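Local atomic coordinates of germination-specific N-acetylmuramoyl-L-alanine amidase, Autolysin (Clostridioides difficile, PDB entry 7RAG), a protein that probably hydrolyses the amide bond between N-acetylmuramic acid and L-alanine in peptidoglycan as a zinc-dependent amidase, and binds the GerS lipoprotein. Residues B[26-31]-B[72-77]; B[51-56]-B[63-68]; B[124-129]-B[162-167]; B[185-188]-B[192-195]. All coordinates share one frame; numbering follows the deposited sequence.

Contact 1: residues B[26-31]-B[72-77]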
loop_
_atom_site.group_PDB
_atom_site.type_symbol
_atom_site.label_atom_id
_atom_site.label_comp_id
_atom_site.label_asym_id
_atom_site.label_seq_id
_atom_site.Cartn_x
_atom_site.Cartn_y
_atom_site.Cartn_z
ATOM N N GLY B 26 -4.179 -12.755 -40.792
ATOM C CA GLY B 26 -5.335 -13.620 -40.656
ATOM C C GLY B 26 -5.743 -14.194 -41.987
ATOM O O GLY B 26 -5.314 -13.740 -43.042
ATOM N N GLY B 27 -6.586 -15.226 -41.913
ATOM C CA GLY B 27 -7.090 -15.845 -43.126
ATOM C C GLY B 27 -5.947 -16.369 -43.963
ATOM O O GLY B 27 -5.064 -17.075 -43.468
ATOM N N ILE B 28 -5.943 -15.990 -45.245
ATOM C CA ILE B 28 -4.924 -16.476 -46.167
ATOM C C ILE B 28 -3.532 -15.991 -45.801
ATOM O O ILE B 28 -2.549 -16.553 -46.284
ATOM C CB ILE B 28 -5.229 -16.049 -47.612
ATOM C CG1 ILE B 28 -5.495 -14.541 -47.658
ATOM C CG2 ILE B 28 -6.392 -16.842 -48.177
ATOM C CD1 ILE B 28 -5.608 -13.992 -49.051
ATOM N N ASP B 29 -3.418 -14.958 -44.966
ATOM C CA ASP B 29 -2.148 -14.330 -44.632
ATOM C C ASP B 29 -1.646 -14.912 -43.324
ATOM O O ASP B 29 -2.050 -14.441 -42.255
ATOM C CB ASP B 29 -2.338 -12.812 -44.510
ATOM C CG ASP B 29 -1.044 -12.050 -44.189
ATOM O OD1 ASP B 29 0.048 -12.637 -44.285
ATOM O OD2 ASP B 29 -1.124 -10.840 -43.858
ATOM N N PRO B 30 -0.764 -15.924 -43.330
ATOM C CA PRO B 30 -0.109 -16.283 -42.070
ATOM C C PRO B 30 0.837 -15.153 -41.705
ATOM O O PRO B 30 0.909 -14.150 -42.423
ATOM C CB PRO B 30 0.623 -17.589 -42.410
ATOM C CG PRO B 30 0.966 -17.431 -43.831
ATOM C CD PRO B 30 -0.198 -16.693 -44.457
ATOM N N GLY B 31 1.576 -15.256 -40.624
ATOM C CA GLY B 31 2.584 -14.222 -40.511
ATOM C C GLY B 31 3.925 -14.728 -40.972
ATOM O O GLY B 31 4.050 -15.306 -42.049
ATOM N N SER B 72 -9.495 -12.517 -42.537
ATOM C CA SER B 72 -8.819 -11.318 -43.001
ATOM C C SER B 72 -9.862 -10.308 -43.453
ATOM O O SER B 72 -10.924 -10.679 -43.956
ATOM C CB SER B 72 -7.857 -11.632 -44.145
ATOM O OG SER B 72 -7.321 -10.434 -44.672
ATOM N N LEU B 73 -9.565 -9.024 -43.283
ATOM C CA LEU B 73 -10.576 -7.998 -43.539
ATOM C C LEU B 73 -10.594 -7.623 -45.025
ATOM O O LEU B 73 -10.206 -6.524 -45.428
ATOM C CB LEU B 73 -10.336 -6.790 -42.645
ATOM C CG LEU B 73 -10.760 -6.938 -41.176
ATOM C CD1 LEU B 73 -9.899 -7.938 -40.395
ATOM C CD2 LEU B 73 -10.733 -5.597 -40.501
ATOM N N TYR B 74 -11.061 -8.576 -45.845
ATOM C CA TYR B 74 -11.297 -8.353 -47.271
ATOM C C TYR B 74 -12.485 -9.196 -47.730
ATOM O O TYR B 74 -12.814 -10.219 -47.125
ATOM C CB TYR B 74 -10.051 -8.681 -48.124
ATOM C CG TYR B 74 -9.684 -10.157 -48.187
ATOM C CD1 TYR B 74 -8.609 -10.659 -47.464
ATOM C CD2 TYR B 74 -10.406 -11.049 -48.980
ATOM C CE1 TYR B 74 -8.271 -12.011 -47.519
ATOM C CE2 TYR B 74 -10.079 -12.392 -49.033
ATOM C CZ TYR B 74 -9.014 -12.861 -48.303
ATOM O OH TYR B 74 -8.695 -14.190 -48.363
ATOM N N LYS B 75 -13.113 -8.772 -48.830
ATOM C CA LYS B 75 -14.214 -9.512 -49.444
ATOM C C LYS B 75 -13.769 -10.175 -50.746
ATOM O O LYS B 75 -13.015 -9.585 -51.527
ATOM C CB LYS B 75 -15.411 -8.591 -49.722
ATOM N N GLU B 76 -14.278 -11.388 -50.997
ATOM C CA GLU B 76 -13.972 -12.125 -52.225
ATOM C C GLU B 76 -14.612 -11.478 -53.451
ATOM O O GLU B 76 -15.779 -11.744 -53.754
ATOM C CB GLU B 76 -14.450 -13.581 -52.132
ATOM C CG GLU B 76 -13.701 -14.468 -51.147
ATOM C CD GLU B 76 -12.233 -14.618 -51.489
ATOM O OE1 GLU B 76 -11.413 -14.734 -50.550
ATOM O OE2 GLU B 76 -11.898 -14.611 -52.693
ATOM N N GLU B 77 -13.866 -10.627 -54.158
ATOM C CA GLU B 77 -14.297 -10.084 -55.442
ATOM C C GLU B 77 -13.600 -10.755 -56.613
ATOM O O GLU B 77 -13.813 -10.351 -57.758
ATOM C CB GLU B 77 -14.055 -8.572 -55.500
#

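Contact 2: residues B[51-56]-B[63-68]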
loop_
_atom_site.group_PDB
_atom_site.type_symbol
_atom_site.label_atom_id
_atom_site.label_comp_id
_atom_site.label_asym_id
_atom_site.label_seq_id
_atom_site.Cartn_x
_atom_site.Cartn_y
_atom_site.Cartn_z
ATOM N N LYS B 51 -6.406 -13.074 -25.036
ATOM C CA LYS B 51 -6.078 -13.011 -23.608
ATOM C C LYS B 51 -6.096 -11.572 -23.110
ATOM O O LYS B 51 -6.659 -11.275 -22.041
ATOM C CB LYS B 51 -4.707 -13.638 -23.327
ATOM C CG LYS B 51 -4.539 -15.082 -23.786
ATOM C CD LYS B 51 -5.475 -16.017 -23.083
ATOM C CE LYS B 51 -5.168 -17.491 -23.436
ATOM N NZ LYS B 51 -5.977 -18.452 -22.610
ATOM N N LEU B 52 -5.493 -10.662 -23.893
ATOM C CA LEU B 52 -5.392 -9.247 -23.523
ATOM C C LEU B 52 -6.766 -8.580 -23.516
ATOM O O LEU B 52 -7.068 -7.767 -22.640
ATOM C CB LEU B 52 -4.439 -8.534 -24.490
ATOM C CG LEU B 52 -4.120 -7.037 -24.343
ATOM C CD1 LEU B 52 -3.755 -6.696 -22.886
ATOM C CD2 LEU B 52 -2.985 -6.623 -25.295
ATOM N N ARG B 53 -7.606 -8.915 -24.493
ATOM C CA ARG B 53 -8.997 -8.490 -24.497
ATOM C C ARG B 53 -9.693 -8.864 -23.191
ATOM O O ARG B 53 -10.425 -8.055 -22.608
ATOM C CB ARG B 53 -9.707 -9.129 -25.706
ATOM C CG ARG B 53 -11.144 -8.706 -25.904
ATOM C CD ARG B 53 -12.106 -9.634 -25.159
ATOM N NE ARG B 53 -13.475 -9.533 -25.650
ATOM C CZ ARG B 53 -13.950 -10.226 -26.677
ATOM N NH1 ARG B 53 -13.149 -11.080 -27.310
ATOM N NH2 ARG B 53 -15.219 -10.076 -27.053
ATOM N N GLU B 54 -9.518 -10.112 -22.742
ATOM C CA GLU B 54 -10.157 -10.502 -21.485
ATOM C C GLU B 54 -9.632 -9.684 -20.303
ATOM O O GLU B 54 -10.416 -9.209 -19.465
ATOM C CB GLU B 54 -9.978 -12.000 -21.248
ATOM C CG GLU B 54 -10.861 -12.803 -22.137
ATOM C CD GLU B 54 -10.678 -14.298 -21.985
ATOM O OE1 GLU B 54 -9.771 -14.724 -21.221
ATOM O OE2 GLU B 54 -11.453 -15.037 -22.651
ATOM N N LEU B 55 -8.311 -9.478 -20.236
ATOM C CA LEU B 55 -7.752 -8.655 -19.158
ATOM C C LEU B 55 -8.368 -7.262 -19.149
ATOM O O LEU B 55 -8.794 -6.762 -18.103
ATOM C CB LEU B 55 -6.228 -8.556 -19.282
ATOM C CG LEU B 55 -5.502 -9.852 -18.905
ATOM C CD1 LEU B 55 -4.040 -9.798 -19.337
ATOM C CD2 LEU B 55 -5.629 -10.134 -17.421
ATOM N N ILE B 56 -8.432 -6.622 -20.308
ATOM C CA ILE B 56 -8.868 -5.232 -20.351
ATOM C C ILE B 56 -10.359 -5.122 -20.061
ATOM O O ILE B 56 -10.793 -4.250 -19.301
ATOM C CB ILE B 56 -8.504 -4.614 -21.713
ATOM C CG1 ILE B 56 -6.986 -4.409 -21.825
ATOM C CG2 ILE B 56 -9.310 -3.312 -21.966
ATOM C CD1 ILE B 56 -6.493 -4.208 -23.288
ATOM N N VAL B 63 -13.049 -3.056 -25.506
ATOM C CA VAL B 63 -12.089 -3.449 -26.534
ATOM C C VAL B 63 -12.776 -3.453 -27.895
ATOM O O VAL B 63 -13.889 -3.975 -28.040
ATOM C CB VAL B 63 -11.443 -4.810 -26.237
ATOM C CG1 VAL B 63 -10.593 -5.266 -27.422
ATOM C CG2 VAL B 63 -10.593 -4.734 -24.984
ATOM N N ILE B 64 -12.125 -2.813 -28.868
ATOM C CA ILE B 64 -12.427 -2.910 -30.291
ATOM C C ILE B 64 -11.393 -3.846 -30.899
ATOM O O ILE B 64 -10.186 -3.576 -30.827
ATOM C CB ILE B 64 -12.365 -1.538 -30.992
ATOM C CG1 ILE B 64 -13.331 -0.514 -30.381
ATOM C CG2 ILE B 64 -12.607 -1.702 -32.490
ATOM C CD1 ILE B 64 -14.789 -0.843 -30.529
ATOM N N LEU B 65 -11.850 -4.922 -31.526
ATOM C CA LEU B 65 -10.954 -5.859 -32.183
ATOM C C LEU B 65 -10.961 -5.602 -33.682
ATOM O O LEU B 65 -12.005 -5.286 -34.255
ATOM C CB LEU B 65 -11.386 -7.299 -31.890
ATOM C CG LEU B 65 -11.292 -7.767 -30.434
ATOM C CD1 LEU B 65 -12.047 -9.101 -30.233
ATOM C CD2 LEU B 65 -9.821 -7.873 -30.007
ATOM N N THR B 66 -9.800 -5.717 -34.323
ATOM C CA THR B 66 -9.845 -5.805 -35.781
ATOM C C THR B 66 -10.277 -7.198 -36.223
ATOM O O THR B 66 -10.985 -7.344 -37.223
ATOM C CB THR B 66 -8.499 -5.450 -36.416
ATOM O OG1 THR B 66 -7.476 -6.284 -35.861
ATOM C CG2 THR B 66 -8.169 -3.996 -36.194
ATOM N N ARG B 67 -9.859 -8.229 -35.500
ATOM C CA ARG B 67 -10.289 -9.577 -35.815
ATOM C C ARG B 67 -10.475 -10.357 -34.527
ATOM O O ARG B 67 -9.717 -10.209 -33.568
ATOM C CB ARG B 67 -9.307 -10.305 -36.742
ATOM C CG ARG B 67 -7.904 -10.371 -36.203
ATOM C CD ARG B 67 -6.978 -11.052 -37.177
ATOM N NE ARG B 67 -6.858 -12.457 -36.846
ATOM C CZ ARG B 67 -5.741 -13.085 -36.499
ATOM N NH1 ARG B 67 -4.576 -12.454 -36.454
ATOM N NH2 ARG B 67 -5.813 -14.377 -36.221
ATOM N N GLU B 68 -11.503 -11.175 -34.525
ATOM C CA GLU B 68 -11.892 -11.983 -33.397
ATOM C C GLU B 68 -11.635 -13.453 -33.659
ATOM O O GLU B 68 -11.719 -14.269 -32.737
ATOM C CB GLU B 68 -13.385 -11.729 -33.124
ATOM C CG GLU B 68 -14.012 -12.489 -32.020
ATOM C CD GLU B 68 -15.484 -12.179 -31.924
ATOM O OE1 GLU B 68 -16.271 -12.601 -32.828
ATOM O OE2 GLU B 68 -15.842 -11.501 -30.937
#

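Contact 3: residues B[124-129]-B[162-167]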
loop_
_atom_site.group_PDB
_atom_site.type_symbol
_atom_site.label_atom_id
_atom_site.label_comp_id
_atom_site.label_asym_id
_atom_site.label_seq_id
_atom_site.Cartn_x
_atom_site.Cartn_y
_atom_site.Cartn_z
ATOM N N PHE B 124 7.382 -1.103 -30.536
ATOM C CA PHE B 124 7.628 -0.017 -31.466
ATOM C C PHE B 124 6.517 1.009 -31.311
ATOM O O PHE B 124 5.397 0.690 -30.893
ATOM C CB PHE B 124 7.669 -0.487 -32.928
ATOM C CG PHE B 124 8.563 -1.667 -33.185
ATOM C CD1 PHE B 124 9.869 -1.488 -33.596
ATOM C CD2 PHE B 124 8.084 -2.954 -33.065
ATOM C CE1 PHE B 124 10.686 -2.578 -33.861
ATOM C CE2 PHE B 124 8.895 -4.039 -33.318
ATOM C CZ PHE B 124 10.189 -3.855 -33.723
ATOM N N TYR B 125 6.834 2.235 -31.695
ATOM C CA TYR B 125 5.927 3.369 -31.676
ATOM C C TYR B 125 6.165 4.171 -32.946
ATOM O O TYR B 125 7.278 4.159 -33.486
ATOM C CB TYR B 125 6.161 4.254 -30.441
ATOM C CG TYR B 125 7.511 4.962 -30.446
ATOM C CD1 TYR B 125 7.631 6.267 -30.921
ATOM C CD2 TYR B 125 8.659 4.319 -29.978
ATOM C CE1 TYR B 125 8.839 6.906 -30.936
ATOM C CE2 TYR B 125 9.879 4.947 -29.988
ATOM C CZ TYR B 125 9.963 6.249 -30.466
ATOM O OH TYR B 125 11.169 6.894 -30.472
ATOM N N PRO B 126 5.151 4.880 -33.440
ATOM C CA PRO B 126 5.341 5.661 -34.668
ATOM C C PRO B 126 6.278 6.830 -34.412
ATOM O O PRO B 126 6.123 7.553 -33.427
ATOM C CB PRO B 126 3.925 6.137 -34.998
ATOM C CG PRO B 126 3.255 6.231 -33.663
ATOM C CD PRO B 126 3.833 5.126 -32.833
ATOM N N LYS B 127 7.236 7.025 -35.323
ATOM C CA LYS B 127 8.260 8.051 -35.151
ATOM C C LYS B 127 7.642 9.379 -34.718
ATOM O O LYS B 127 6.571 9.762 -35.192
ATOM C CB LYS B 127 9.048 8.227 -36.454
ATOM C CG LYS B 127 10.224 9.194 -36.342
ATOM C CD LYS B 127 10.997 9.342 -37.667
ATOM C CE LYS B 127 10.349 10.354 -38.616
ATOM N NZ LYS B 127 11.323 11.402 -39.084
ATOM N N ASP B 128 8.293 10.041 -33.749
ATOM C CA ASP B 128 7.992 11.413 -33.326
ATOM C C ASP B 128 6.602 11.597 -32.720
ATOM O O ASP B 128 6.055 12.702 -32.767
ATOM C CB ASP B 128 8.144 12.402 -34.484
ATOM C CG ASP B 128 9.571 12.553 -34.934
ATOM O OD1 ASP B 128 10.478 12.418 -34.084
ATOM O OD2 ASP B 128 9.778 12.824 -36.140
ATOM N N LYS B 129 5.993 10.558 -32.164
ATOM C CA LYS B 129 4.754 10.702 -31.410
ATOM C C LYS B 129 5.094 10.404 -29.959
ATOM O O LYS B 129 5.419 9.265 -29.617
ATOM C CB LYS B 129 3.654 9.774 -31.929
ATOM C CG LYS B 129 3.403 9.858 -33.422
ATOM C CD LYS B 129 3.227 11.284 -33.904
ATOM C CE LYS B 129 1.770 11.614 -34.214
ATOM N NZ LYS B 129 0.940 11.832 -32.979
ATOM N N TYR B 162 2.046 1.196 -41.575
ATOM C CA TYR B 162 0.868 1.978 -41.938
ATOM C C TYR B 162 -0.085 2.152 -40.764
ATOM O O TYR B 162 -0.533 3.263 -40.471
ATOM C CB TYR B 162 0.148 1.304 -43.109
ATOM C CG TYR B 162 -1.108 2.011 -43.543
ATOM C CD1 TYR B 162 -1.096 3.357 -43.844
ATOM C CD2 TYR B 162 -2.304 1.331 -43.646
ATOM C CE1 TYR B 162 -2.241 4.010 -44.244
ATOM C CE2 TYR B 162 -3.464 1.981 -44.040
ATOM C CZ TYR B 162 -3.426 3.322 -44.345
ATOM O OH TYR B 162 -4.576 3.977 -44.733
ATOM N N LEU B 163 -0.402 1.069 -40.066
ATOM C CA LEU B 163 -1.409 1.183 -39.020
ATOM C C LEU B 163 -0.976 2.061 -37.854
ATOM O O LEU B 163 -1.833 2.442 -37.058
ATOM C CB LEU B 163 -1.800 -0.207 -38.508
ATOM C CG LEU B 163 -2.433 -1.133 -39.560
ATOM C CD1 LEU B 163 -2.821 -2.440 -38.928
ATOM C CD2 LEU B 163 -3.643 -0.489 -40.201
ATOM N N LEU B 164 0.303 2.406 -37.719
ATOM C CA LEU B 164 0.701 3.334 -36.664
ATOM C C LEU B 164 0.803 4.786 -37.122
ATOM O O LEU B 164 0.904 5.671 -36.266
ATOM C CB LEU B 164 2.042 2.929 -36.053
ATOM C CG LEU B 164 2.182 1.531 -35.489
ATOM C CD1 LEU B 164 3.624 1.321 -35.091
ATOM C CD2 LEU B 164 1.264 1.350 -34.308
ATOM N N LYS B 165 0.790 5.058 -38.432
ATOM C CA LYS B 165 0.926 6.424 -38.920
ATOM C C LYS B 165 -0.347 7.224 -38.658
ATOM O O LYS B 165 -1.452 6.749 -38.931
ATOM C CB LYS B 165 1.216 6.433 -40.418
ATOM C CG LYS B 165 2.395 5.619 -40.875
ATOM C CD LYS B 165 2.762 5.982 -42.332
ATOM C CE LYS B 165 3.676 4.918 -42.967
ATOM N NZ LYS B 165 3.869 5.033 -44.457
ATOM N N ASP B 166 -0.182 8.427 -38.096
ATOM C CA ASP B 166 -1.186 9.497 -38.114
ATOM C C ASP B 166 -2.547 9.062 -37.566
ATOM O O ASP B 166 -3.586 9.256 -38.195
ATOM C CB ASP B 166 -1.330 10.037 -39.529
ATOM C CG ASP B 166 -0.055 10.649 -40.035
ATOM O OD1 ASP B 166 0.599 11.379 -39.255
ATOM O OD2 ASP B 166 0.293 10.409 -41.214
ATOM N N ASN B 167 -2.535 8.520 -36.352
ATOM C CA ASN B 167 -3.755 7.970 -35.783
ATOM C C ASN B 167 -4.493 8.903 -34.837
ATOM O O ASN B 167 -5.676 8.649 -34.565
ATOM C CB ASN B 167 -3.458 6.683 -35.019
ATOM C CG ASN B 167 -3.231 5.529 -35.925
ATOM O OD1 ASN B 167 -3.709 5.505 -37.068
ATOM N ND2 ASN B 167 -2.495 4.547 -35.432
#

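Contact 4: residues B[185-188]-B[192-195]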
loop_
_atom_site.group_PDB
_atom_site.type_symbol
_atom_site.label_atom_id
_atom_site.label_comp_id
_atom_site.label_asym_id
_atom_site.label_seq_id
_atom_site.Cartn_x
_atom_site.Cartn_y
_atom_site.Cartn_z
ATOM N N CYS B 185 10.195 -19.934 -29.838
ATOM C CA CYS B 185 9.032 -20.430 -30.570
ATOM C C CYS B 185 8.242 -21.418 -29.717
ATOM O O CYS B 185 7.011 -21.293 -29.567
ATOM C CB CYS B 185 9.474 -21.079 -31.881
ATOM S SG CYS B 185 8.126 -21.810 -32.861
ATOM N N LYS B 186 8.950 -22.383 -29.112
ATOM C CA LYS B 186 8.292 -23.329 -28.214
ATOM C C LYS B 186 7.548 -22.599 -27.097
ATOM O O LYS B 186 6.417 -22.966 -26.754
ATOM C CB LYS B 186 9.317 -24.311 -27.640
ATOM N N LEU B 187 8.153 -21.550 -26.532
ATOM C CA LEU B 187 7.467 -20.793 -25.490
ATOM C C LEU B 187 6.202 -20.123 -26.026
ATOM O O LEU B 187 5.156 -20.115 -25.360
ATOM C CB LEU B 187 8.405 -19.741 -24.902
ATOM C CG LEU B 187 9.470 -20.204 -23.921
ATOM C CD1 LEU B 187 10.274 -19.003 -23.463
ATOM C CD2 LEU B 187 8.808 -20.914 -22.744
ATOM N N LEU B 188 6.287 -19.545 -27.229
ATOM C CA LEU B 188 5.190 -18.763 -27.787
ATOM C C LEU B 188 3.995 -19.622 -28.154
ATOM O O LEU B 188 2.874 -19.102 -28.238
ATOM C CB LEU B 188 5.652 -17.996 -29.020
ATOM C CG LEU B 188 6.472 -16.732 -28.771
ATOM C CD1 LEU B 188 6.906 -16.138 -30.094
ATOM C CD2 LEU B 188 5.691 -15.710 -27.962
ATOM N N THR B 192 0.173 -20.714 -21.469
ATOM C CA THR B 192 0.528 -20.009 -20.242
ATOM C C THR B 192 1.514 -18.884 -20.517
ATOM O O THR B 192 1.428 -17.803 -19.916
ATOM C CB THR B 192 1.098 -20.982 -19.224
ATOM O OG1 THR B 192 0.265 -22.145 -19.185
ATOM C CG2 THR B 192 1.109 -20.335 -17.857
ATOM N N TYR B 193 2.455 -19.112 -21.427
ATOM C CA TYR B 193 3.359 -18.036 -21.800
ATOM C C TYR B 193 2.594 -16.918 -22.489
ATOM O O TYR B 193 2.854 -15.732 -22.244
ATOM C CB TYR B 193 4.469 -18.580 -22.693
ATOM C CG TYR B 193 5.658 -17.655 -22.857
ATOM C CD1 TYR B 193 6.573 -17.489 -21.835
ATOM C CD2 TYR B 193 5.875 -16.971 -24.050
ATOM C CE1 TYR B 193 7.662 -16.661 -21.985
ATOM C CE2 TYR B 193 6.963 -16.134 -24.206
ATOM C CZ TYR B 193 7.846 -15.983 -23.167
ATOM O OH TYR B 193 8.938 -15.162 -23.308
ATOM N N GLN B 194 1.636 -17.276 -23.344
ATOM C CA GLN B 194 0.814 -16.259 -23.984
ATOM C C GLN B 194 0.076 -15.423 -22.951
ATOM O O GLN B 194 -0.019 -14.195 -23.091
ATOM C CB GLN B 194 -0.165 -16.914 -24.948
ATOM C CG GLN B 194 0.516 -17.727 -26.040
ATOM C CD GLN B 194 -0.485 -18.502 -26.870
ATOM O OE1 GLN B 194 -1.655 -18.596 -26.505
ATOM N NE2 GLN B 194 -0.037 -19.050 -27.998
ATOM N N GLU B 195 -0.437 -16.062 -21.897
ATOM C CA GLU B 195 -1.126 -15.302 -20.855
ATOM C C GLU B 195 -0.170 -14.380 -20.109
ATOM O O GLU B 195 -0.538 -13.256 -19.748
ATOM C CB GLU B 195 -1.836 -16.242 -19.889
ATOM C CG GLU B 195 -2.971 -16.990 -20.526
ATOM C CD GLU B 195 -3.634 -17.988 -19.586
ATOM O OE1 GLU B 195 -3.177 -18.135 -18.428
ATOM O OE2 GLU B 195 -4.629 -18.619 -20.005
#

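Contact 1: residues B[26-31]-B[72-77]
The loop that follows the zinc ligand His25 turns back at once in a type II' beta turn from Gly26 to Asp29, and the flank of this turn meets Ser72 and Tyr74 of the loop leading to helix 82-99. The turn is closed from both ends by backbone bonds, Asp29 N to Gly26 O and Gly26 N to Asp29 O. Its third residue, Ile28, carries the hydrophobic half of the contact. CG1 of Ile28 stands between the backbone N and the carbonyl carbon (chi1 51°), a placing that turns the ethyl branch to the phenol end of Tyr74. Ile28 CD1 lies 3.2 Å from Tyr74 OH and 3.7 Å from Tyr74 CE1, reaching the ring obliquely, while Ile28 CG2 comes within 3.5 Å of the same Tyr74 OH, so both branches of the isoleucine border the hydroxyl. Nearer the metal site, the glycine backbone meets Ser72: Ser72 CB rests 3.5 Å from Gly26 O, and Gly27 N and Ser72 N are 4.0 Å apart. The absence of a side chain at Gly27 permits this approach, and its positive phi of 59° suits the turn. No hydrogen bond joins the two segments directly; Asp70 accepts one from Gly27 N instead. Asp29, the last residue of the turn, bonds through OD2 to His25 ND1, a second-shell link to a zinc ligand. Helix 82-99 backs both loops, with Asn89 and Asn92 holding the backbone of Leu73 and with Lys85 touching Ile28, while Lys42 of helix 41-58 bonds to Gly27 O.

Contact 2: residues B[51-56]-B[63-68]
The guanidinium of Arg53 has Leu65 CD1 over one face, 3.7 Å from Arg53 NH1, and the carboxylate of Glu68 at its edge. The two charged groups are nearly coplanar, their planes 12° apart, yet Arg53 NH2 and Glu68 OE2 remain 4.2 Å from each other, too far for a salt bridge. Arg53 forms its salt bridge through NE with Glu57, one turn further along the helix, and Glu68 OE2 accepts a hydrogen bond from Ser38 N of the lipoprotein chain. The chain of Arg53 leaves the helix with CG anti to the backbone N (chi1 -176°) and bends at chi2, which lays its methylene part across Val63: Arg53 CG is 3.8 Å from Val63 CG1. The other methyl of Val63 serves the next turn, Val63 CG2 meeting Ile56 CG2 at 3.6 Å, with the two side chains at about a right angle. Helix 41-58 thus packs on strand 62-65 within a beta-alpha-beta unit that starts at strand 18-23. The segment axes run nearly antiparallel, at 159°, and come within 9.5 Å; Leu21 of strand 18-23 also touches Arg53, Val63 and Leu65. Chemically the contact grades from aliphatic at Ile56 to charged at Glu68, and the arginine spans both: its stem packs as a hydrocarbon while its head probably contributes a longer-range attraction to a carboxylate already engaged by the lipoprotein.

Contact 3: residues B[124-129]-B[162-167]
Pro126 and Leu164 form the first shell. Pro126 CB lies 3.3 Å from Leu164 O and 3.9 Å from Leu164 CB, so the proline ring rests against both the carbonyl and the root of the leucine. Pro126 CG is also near that oxygen, at 3.6 Å. Beyond CB, Leu164 runs back along the strand toward Tyr125: CG is anti to the carbonyl carbon (chi1 -56°), and CD1 ends 4.4 Å from the carbonyl carbon C of Tyr125. Beyond this pair, Leu164 packs on Ser171 and Leu173 of strand 171-178, the neighbour of strand 122-126 in the sheet, and Pro126 touches Ser132 of helix 130-147. Each backbone is set by its own turn. Pro126 opens a type II beta turn that ends at Lys129, the N-cap position of helix 130-147, whereas Leu164 closes a 3-10 segment, 162-164. That segment is tied to the following loop by Asn167 ND2, which donates to Leu163 O over 2.7 Å with an N-H...O angle of 173°; the acceptor lies in the amide plane of Asn167, and the donor is tilted 19° from the carbonyl plane. Lys94 of helix 82-99 bonds to Tyr162 O, Lys165 O and Asn167 OD1, gathering the oxygens of this loop around one ammonium group. Across the contact itself no hydrogen bond forms, so the strand end and the loop are joined by aliphatic and CH-to-carbonyl contacts, while the polar bonds fix the shape of the loop.

Contact 4: residues B[185-188]-B[192-195]
Leu187 and Tyr193 meet across a tight corner between two consecutive helices, where helix 182-188 ends and helix 191-211 begins only a few residues later. The phenol ring of Tyr193 lies flat against the side chain of Leu187: Leu187 CB stands over the centre of the ring in a CH-pi contact, 3.9 Å from the centroid and 10° off the ring normal. Leu187 CD1 follows over the same face toward the phenol end, 3.8 Å from Tyr193 CE1. Leu188 approaches differently, its CD2 lying at the ring edge, near the ring plane, 4.0 Å from Tyr193 CE2. Consecutive leucines therefore take a face and an edge of one ring, although the CB of Leu188 points away from the second helix and its methyl end has to come back. Tyr193 reaches this position with CG anti to its own backbone N (chi1 -165°), which directs the ring back to the first helix; its CB lies 3.2 Å from Leu187 O. Asp190, in the connection, accepts a hydrogen bond from Tyr193 N. On its inner side the corner is set against helix 41-58, where Ile44 touches both Leu188 and Gln194, and Ala47 and Ile48 touch Gln194 as well. Extended beyond CG, the glutamine brings its amide to the C-terminal end of helix 182-188. There Gln194 NE2 donates to Leu188 O over 2.9 Å, with an N-H...O angle of 161° and the donor in the carbonyl plane.

How the contacts relate
None of the four contacts supplies a zinc ligand, but three lie within about 12 Å of the metal; contact 2 lies away from it. Contact 1 follows His25 directly, with Gly26 about 10 Å from the zinc ion; the side chains of Leu188 (contact 4) and Leu164 (contact 3) are about 11 and 12 Å away. Contacts 1 and 2 touch where Leu73 CD1 comes 3.4 Å from Thr66 O. Contact 2 is tied to contact 4 by a salt bridge, Lys51 NZ to Glu195 OE2 at 2.9 Å, joining helices 41-58 and 191-211. Contacts 2 and 3 involve strands of one sheet, centres about 20 Å apart; contacts 3 and 4 lie on opposite sides of the chain's centre.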